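Local coordinates for biphenyl-2,3-diol 1,2-dioxygenase III-related protein (Vibrio cholerae, PDB 3EY8) that binds a metal ion and, as a member of the glyoxalase/bleomycin resistance/dioxygenase superfamily, is probably related to metal-dependent ring-cleaving dioxygenases, at residues Thr80-Leu84 against Ser85-Glu89; Ile98-Gly101 against Pro102-Arg105. The protein carries 9 engineered substitutions. One frame throughout, in Å; residues are numbered along the deposited sequence. Where two conformers were deposited one is given.

Contact 1 (Thr80-Leu84 against Ser85-Glu89); sequences TDIDL and SDAME. Engineered in segment 80-84: Ile82 (natural residue Thr), Asp83 (natural residue Val). Engineered in segment 85-89: Glu89 (natural residue Lys).
Asp83 O accepts from Ala87 N (2.9 Å) and Leu84 O from Met88 N (2.9 Å), so the backbone passes from loop into helical bonding at the N-cap, Asp83. This is the entry to helix 84-93, the helix of one βαβββ module of the vicinal oxygen chelate fold. Asp83, an engineered residue, has CG anti to its own N (chi1 -180°), which turns the carboxylate over the first turn. There Asp83 OD1 takes weak capping bonds from Ser85 N at 3.0 Å and from Asp86 N at 3.5 Å, occupying two N-H groups that precede the regular helical pattern. Ser85 adds a third donor: with OG lodged between its backbone N and carbonyl carbon (chi1 57°), the hydroxyl oxygen Ser85 OG lies only 2.5 Å from Asp83 OD1, a value short enough to leave its exact length doubtful. A small hydroxyl residue suits this exposed first turn. Asp86 OD1 stands 4.1 Å from Asp83 OD1; the helix N terminus probably tempers the repulsion between these acids. The engineered Ile82 brings CG2 to 3.9 Å from Asp86 CB, the two side chains crossing at about a right angle, and the same methyl also faces Ala87. On the buried side, the side chain of Leu84 packs on Thr113, Phe115 and Thr129, while compact Ala87 lets the helix lie close to Phe115 and to Met6 of the second subunit. Thr80 uses its hydroxyl twice: Thr80 OG1 donates to Lys7 O of the second subunit and accepts a hydrogen bond from Ile82 N at 3.1 Å, forming an ST turn.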
ATOM      1  N   THR B  80      13.054   6.747   2.408  1.00 24.94           N
ATOM      2  CA  THR B  80      14.450   6.329   2.280  1.00 23.54           C
ATOM      3  C   THR B  80      15.258   6.964   3.405  1.00 23.09           C
ATOM      4  O   THR B  80      14.904   8.049   3.891  1.00 24.51           O
ATOM      5  CB  THR B  80      15.059   6.707   0.916  1.00 24.15           C
ATOM      6  OG1 THR B  80      16.414   6.231   0.852  1.00 26.15           O
ATOM      7  CG2 THR B  80      15.056   8.216   0.718  1.00 21.53           C
ATOM      8  N   ASP B  81      16.322   6.285   3.839  1.00 26.36           N
ATOM      9  CA  ASP B  81      17.244   6.873   4.814  1.00 24.73           C
ATOM     10  C   ASP B  81      18.470   7.498   4.148  1.00 26.17           C
ATOM     11  O   ASP B  81      19.393   7.961   4.814  1.00 24.80           O
ATOM     12  CB  ASP B  81      17.635   5.880   5.930  1.00 23.14           C
ATOM     13  CG  ASP B  81      18.336   4.623   5.415  1.00 31.00           C
ATOM     14  OD1 ASP B  81      18.809   4.585   4.258  1.00 30.82           O
ATOM     15  OD2 ASP B  81      18.426   3.657   6.206  1.00 30.77           O
ATOM     16  N   ILE B  82      18.448   7.519   2.822  1.00 25.28           N
ATOM     17  CA  ILE B  82      19.458   8.186   2.023  1.00 24.80           C
ATOM     18  C   ILE B  82      19.136   9.679   1.920  1.00 27.38           C
ATOM     19  O   ILE B  82      17.966  10.066   1.874  1.00 27.43           O
ATOM     20  CB  ILE B  82      19.511   7.537   0.628  1.00 26.72           C
ATOM     21  CG1 ILE B  82      20.155   6.150   0.748  1.00 30.83           C
ATOM     22  CG2 ILE B  82      20.248   8.427  -0.364  1.00 29.72           C
ATOM     23  CD1 ILE B  82      19.909   5.235  -0.415  1.00 30.98           C
ATOM     24  N   ASP B  83      20.162  10.522   1.899  1.00 24.79           N
ATOM     25  CA  ASP B  83      19.940  11.955   1.734  1.00 21.30           C
ATOM     26  C   ASP B  83      19.088  12.163   0.478  1.00 25.30           C
ATOM     27  O   ASP B  83      19.399  11.607  -0.572  1.00 25.23           O
ATOM     28  CB  ASP B  83      21.277  12.673   1.597  1.00 27.96           C
ATOM     29  CG  ASP B  83      21.118  14.163   1.432  1.00 39.26           C
ATOM     30  OD1 ASP B  83      20.810  14.591   0.307  1.00 42.89           O
ATOM     31  OD2 ASP B  83      21.305  14.900   2.422  1.00 42.44           O
ATOM     32  N   LEU B  84      18.011  12.939   0.584  1.00 28.88           N
ATOM     33  CA  LEU B  84      17.053  13.017  -0.523  1.00 28.61           C
ATOM     34  C   LEU B  84      17.686  13.538  -1.807  1.00 29.98           C
ATOM     35  O   LEU B  84      17.358  13.066  -2.888  1.00 26.84           O
ATOM     36  CB  LEU B  84      15.808  13.839  -0.169  1.00 24.63           C
ATOM     37  CG  LEU B  84      14.614  13.533  -1.086  1.00 24.58           C
ATOM     38  CD1 LEU B  84      14.028  12.169  -0.756  1.00 27.16           C
ATOM     39  CD2 LEU B  84      13.531  14.610  -0.984  1.00 26.34           C
ATOM     40  N   SER B  85      18.589  14.509  -1.708  1.00 30.49           N
ATOM     41  CA  SER B  85      19.239  14.989  -2.924  1.00 28.56           C
ATOM     42  C   SER B  85      20.064  13.888  -3.596  1.00 34.19           C
ATOM     43  O   SER B  85      20.095  13.793  -4.823  1.00 33.03           O
ATOM     44  CB  SER B  85      20.068  16.256  -2.675  1.00 33.55           C
ATOM     45  OG  SER B  85      21.044  16.060  -1.674  1.00 45.48           O
ATOM     46  N   ASP B  86      20.716  13.043  -2.798  1.00 28.63           N
ATOM     47  CA  ASP B  86      21.432  11.895  -3.346  1.00 31.50           C
ATOM     48  C   ASP B  86      20.453  10.920  -3.997  1.00 27.71           C
ATOM     49  O   ASP B  86      20.744  10.351  -5.046  1.00 27.72           O
ATOM     50  CB  ASP B  86      22.222  11.156  -2.256  1.00 30.27           C
ATOM     51  CG  ASP B  86      23.458  11.906  -1.812  1.00 56.33           C
ATOM     52  OD1 ASP B  86      23.640  13.068  -2.227  1.00 43.42           O
ATOM     53  OD2 ASP B  86      24.249  11.326  -1.039  1.00 40.66           O
ATOM     54  N   ALA B  87      19.301  10.716  -3.357  1.00 26.27           N
ATOM     55  CA  ALA B  87      18.294   9.791  -3.871  1.00 24.00           C
ATOM     56  C   ALA B  87      17.790  10.255  -5.226  1.00 22.52           C
ATOM     57  O   ALA B  87      17.648   9.458  -6.153  1.00 24.57           O
ATOM     58  CB  ALA B  87      17.120   9.676  -2.899  1.00 25.96           C
HETATM   59  N   MSE B  88      17.500  11.549  -5.332  0.56 26.09           N
HETATM   60  CA  MSE B  88      17.046  12.128  -6.595  0.56 26.11           C
HETATM   61  C   MSE B  88      18.097  11.992  -7.686  0.56 27.80           C
HETATM   62  O   MSE B  88      17.789  11.606  -8.812  0.56 27.68           O
HETATM   63  CB  MSE B  88      16.661  13.601  -6.423  0.56 23.62           C
HETATM   64  CG  MSE B  88      15.171  13.833  -6.236  0.56 30.21           C
HETATM   65 SE   MSE B  88      14.644  15.718  -6.330  0.56 38.74          SE
HETATM   66  CE  MSE B  88      15.714  16.365  -4.831  0.56 47.65           C
ATOM     67  N   GLU B  89      19.341  12.322  -7.353  1.00 28.77           N
ATOM     68  CA  GLU B  89      20.436  12.194  -8.312  1.00 32.94           C
ATOM     69  C   GLU B  89      20.539  10.754  -8.802  1.00 29.33           C
ATOM     70  O   GLU B  89      20.710  10.505  -9.992  1.00 30.47           O
ATOM     71  CB  GLU B  89      21.762  12.642  -7.694  1.00 37.04           C
ATOM     72  CG  GLU B  89      22.901  12.739  -8.693  1.00 69.47           C
ATOM     73  CD  GLU B  89      24.227  13.091  -8.041  1.00 64.42           C
ATOM     74  OE1 GLU B  89      24.350  12.937  -6.808  1.00 59.47           O
ATOM     75  OE2 GLU B  89      25.151  13.515  -8.766  1.00 86.70           O
TER

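Contact 2 (Ile98-Gly101 against Pro102-Arg105); sequences IMEG and PVKR
Gly101 and Pro102 are joined by a cis peptide that draws their CA atoms to 2.9 Å and turns the chain sharply between two short extended pieces. The corner is the tight part. Gly101 sits at a positive phi (130°), where a CB would jam against the carbonyl oxygen of Glu100, and Pro102 accepts the cis bond readily while its ring packs on Thr113. Beyond the turn, Val103 fits closely between neighbours: its CG1 meets Glu100 CG at 4.0 Å, and its CG2 lies over the centre of the Arg105 guanidinium, 3.4 Å above the plane. A β-branched residue suits both the strand and this double role, one methyl for each partner. The corner leads into strand 103-107, an outer strand, within this chain, of a four-stranded sheet that forms half of the metal-binding vicinal oxygen chelate fold, and that strand is bonded along its backbone to strand 110-118, as where Val103 pairs with Ser114. The side where Glu100 meets Arg105 is looser, though Pro64 of the second subunit also packs on Glu100. Glu100, its chain extended, reaches the guanidinium edge near its plane, where Glu100 OE2 forms a salt bridge with Arg105 NH2 at 3.2 Å; the hydrogen bond within it is weak, and the two flat groups are turned 73° apart. Arg105 bends at chi2 (-74°), which folds the guanidinium back under Val103. Arg105 NE is hydrogen-bonded to Tyr116 OH, and Arg105 NH1 donates to Lys104 O at 3.0 Å. The same side chain packs on Glu126, a residue that binds calcium in a crystal structure of this protein, although this chain holds no ion.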
ATOM      1  N   ILE B  98      12.126  12.693 -13.119  1.00 22.17           N
ATOM      2  CA  ILE B  98      11.513  13.154 -11.878  1.00 23.56           C
ATOM      3  C   ILE B  98      10.491  14.220 -12.222  1.00 28.26           C
ATOM      4  O   ILE B  98      10.818  15.252 -12.805  1.00 27.27           O
ATOM      5  CB  ILE B  98      12.562  13.689 -10.899  1.00 24.80           C
ATOM      6  CG1 ILE B  98      13.515  12.553 -10.505  1.00 27.96           C
ATOM      7  CG2 ILE B  98      11.885  14.307  -9.671  1.00 25.98           C
ATOM      8  CD1 ILE B  98      14.596  12.964  -9.545  1.00 33.21           C
HETATM    9  N   MSE B  99       9.238  13.973 -11.864  0.52 24.02           N
HETATM   10  CA  MSE B  99       8.166  14.877 -12.275  0.52 25.33           C
HETATM   11  C   MSE B  99       7.953  16.070 -11.342  0.52 29.27           C
HETATM   12  O   MSE B  99       7.353  17.067 -11.742  0.52 38.31           O
HETATM   13  CB  MSE B  99       6.858  14.113 -12.486  0.52 37.93           C
HETATM   14  CG  MSE B  99       6.152  13.706 -11.213  0.52 53.33           C
HETATM   15 SE   MSE B  99       4.667  12.528 -11.634  0.52 74.47          SE
HETATM   16  CE  MSE B  99       5.649  11.233 -12.700  0.52 28.10           C
ATOM     17  N   GLU B 100       8.445  15.973 -10.110  1.00 29.26           N
ATOM     18  CA  GLU B 100       8.351  17.079  -9.170  1.00 32.58           C
ATOM     19  C   GLU B 100       9.183  16.734  -7.951  1.00 33.92           C
ATOM     20  O   GLU B 100       9.341  15.554  -7.625  1.00 26.08           O
ATOM     21  CB  GLU B 100       6.890  17.285  -8.768  1.00 35.53           C
ATOM     22  CG  GLU B 100       6.609  18.543  -7.971  1.00 57.76           C
ATOM     23  CD  GLU B 100       5.148  18.660  -7.576  1.00 53.75           C
ATOM     24  OE1 GLU B 100       4.355  17.760  -7.933  1.00 47.43           O
ATOM     25  OE2 GLU B 100       4.792  19.652  -6.908  1.00 80.84           O
ATOM     26  N   GLY B 101       9.715  17.757  -7.285  1.00 28.60           N
ATOM     27  CA  GLY B 101      10.501  17.557  -6.078  1.00 27.39           C
ATOM     28  C   GLY B 101      11.822  18.292  -6.137  1.00 36.03           C
ATOM     29  O   GLY B 101      12.281  18.641  -7.228  1.00 36.72           O
ATOM     30  N   PRO B 102      12.439  18.542  -4.968  1.00 29.17           N
ATOM     31  CA  PRO B 102      11.917  18.154  -3.651  1.00 28.26           C
ATOM     32  C   PRO B 102      10.787  19.075  -3.197  1.00 32.35           C
ATOM     33  O   PRO B 102      10.916  20.297  -3.301  1.00 31.46           O
ATOM     34  CB  PRO B 102      13.118  18.352  -2.715  1.00 35.29           C
ATOM     35  CG  PRO B 102      14.220  18.988  -3.547  1.00 38.16           C
ATOM     36  CD  PRO B 102      13.646  19.378  -4.862  1.00 33.76           C
ATOM     37  N   VAL B 103       9.703  18.499  -2.685  1.00 27.56           N
ATOM     38  CA  VAL B 103       8.572  19.291  -2.207  1.00 24.43           C
ATOM     39  C   VAL B 103       8.121  18.826  -0.827  1.00 27.32           C
ATOM     40  O   VAL B 103       8.229  17.653  -0.496  1.00 27.41           O
ATOM     41  CB  VAL B 103       7.371  19.240  -3.187  1.00 27.19           C
ATOM     42  CG1 VAL B 103       7.689  20.015  -4.459  1.00 32.75           C
ATOM     43  CG2 VAL B 103       7.002  17.796  -3.506  1.00 27.53           C
ATOM     44  N   LYS B 104       7.625  19.758  -0.021  1.00 28.76           N
ATOM     45  CA  LYS B 104       7.174  19.429   1.325  1.00 24.51           C
ATOM     46  C   LYS B 104       5.804  18.791   1.277  1.00 30.26           C
ATOM     47  O   LYS B 104       4.889  19.303   0.627  1.00 31.84           O
ATOM     48  CB  LYS B 104       7.120  20.686   2.200  1.00 29.49           C
ATOM     49  CG  LYS B 104       8.483  21.223   2.594  1.00 39.52           C
ATOM     50  CD  LYS B 104       8.340  22.367   3.591  1.00 76.62           C
ATOM     51  CE  LYS B 104       9.677  22.750   4.203  1.00 92.39           C
ATOM     52  NZ  LYS B 104       9.523  23.762   5.287  1.00 86.43           N
ATOM     53  N   ARG B 105       5.665  17.673   1.977  1.00 26.06           N
ATOM     54  CA  ARG B 105       4.391  16.967   2.059  1.00 26.12           C
ATOM     55  C   ARG B 105       4.120  16.486   3.481  1.00 26.89           C
ATOM     56  O   ARG B 105       4.929  16.683   4.391  1.00 28.47           O
ATOM     57  CB  ARG B 105       4.387  15.785   1.086  1.00 28.50           C
ATOM     58  CG  ARG B 105       4.548  16.189  -0.374  1.00 29.38           C
ATOM     59  CD  ARG B 105       3.268  16.819  -0.894  1.00 29.47           C
ATOM     60  NE  ARG B 105       3.297  16.997  -2.344  1.00 35.41           N
ATOM     61  CZ  ARG B 105       3.591  18.141  -2.947  1.00 38.85           C
ATOM     62  NH1 ARG B 105       3.889  19.212  -2.226  1.00 40.65           N
ATOM     63  NH2 ARG B 105       3.589  18.215  -4.271  1.00 59.77           N
TER

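In the fold
Following the chain from the N terminus, contact 1 comes first, carrying it from strand 75-79 into helix 84-93; contact 2 begins after that helix has ended and leads into strand 103-107. Each is a local turn, and the two stand in series without nesting or crossing. Strand 75-79 leads into contact 1 and strand 103-107 begins within contact 2; within this chain they are the outer strands of one mixed sheet, with 124-129 and 110-118 between them. The start of helix 84-93, part of contact 1, packs directly on contact 2: Leu84 CD2 lies 4.1 Å from Pro102 CB, and selenomethionine Met88 rests against Ile98 and Pro102. Both contacts also touch the second subunit.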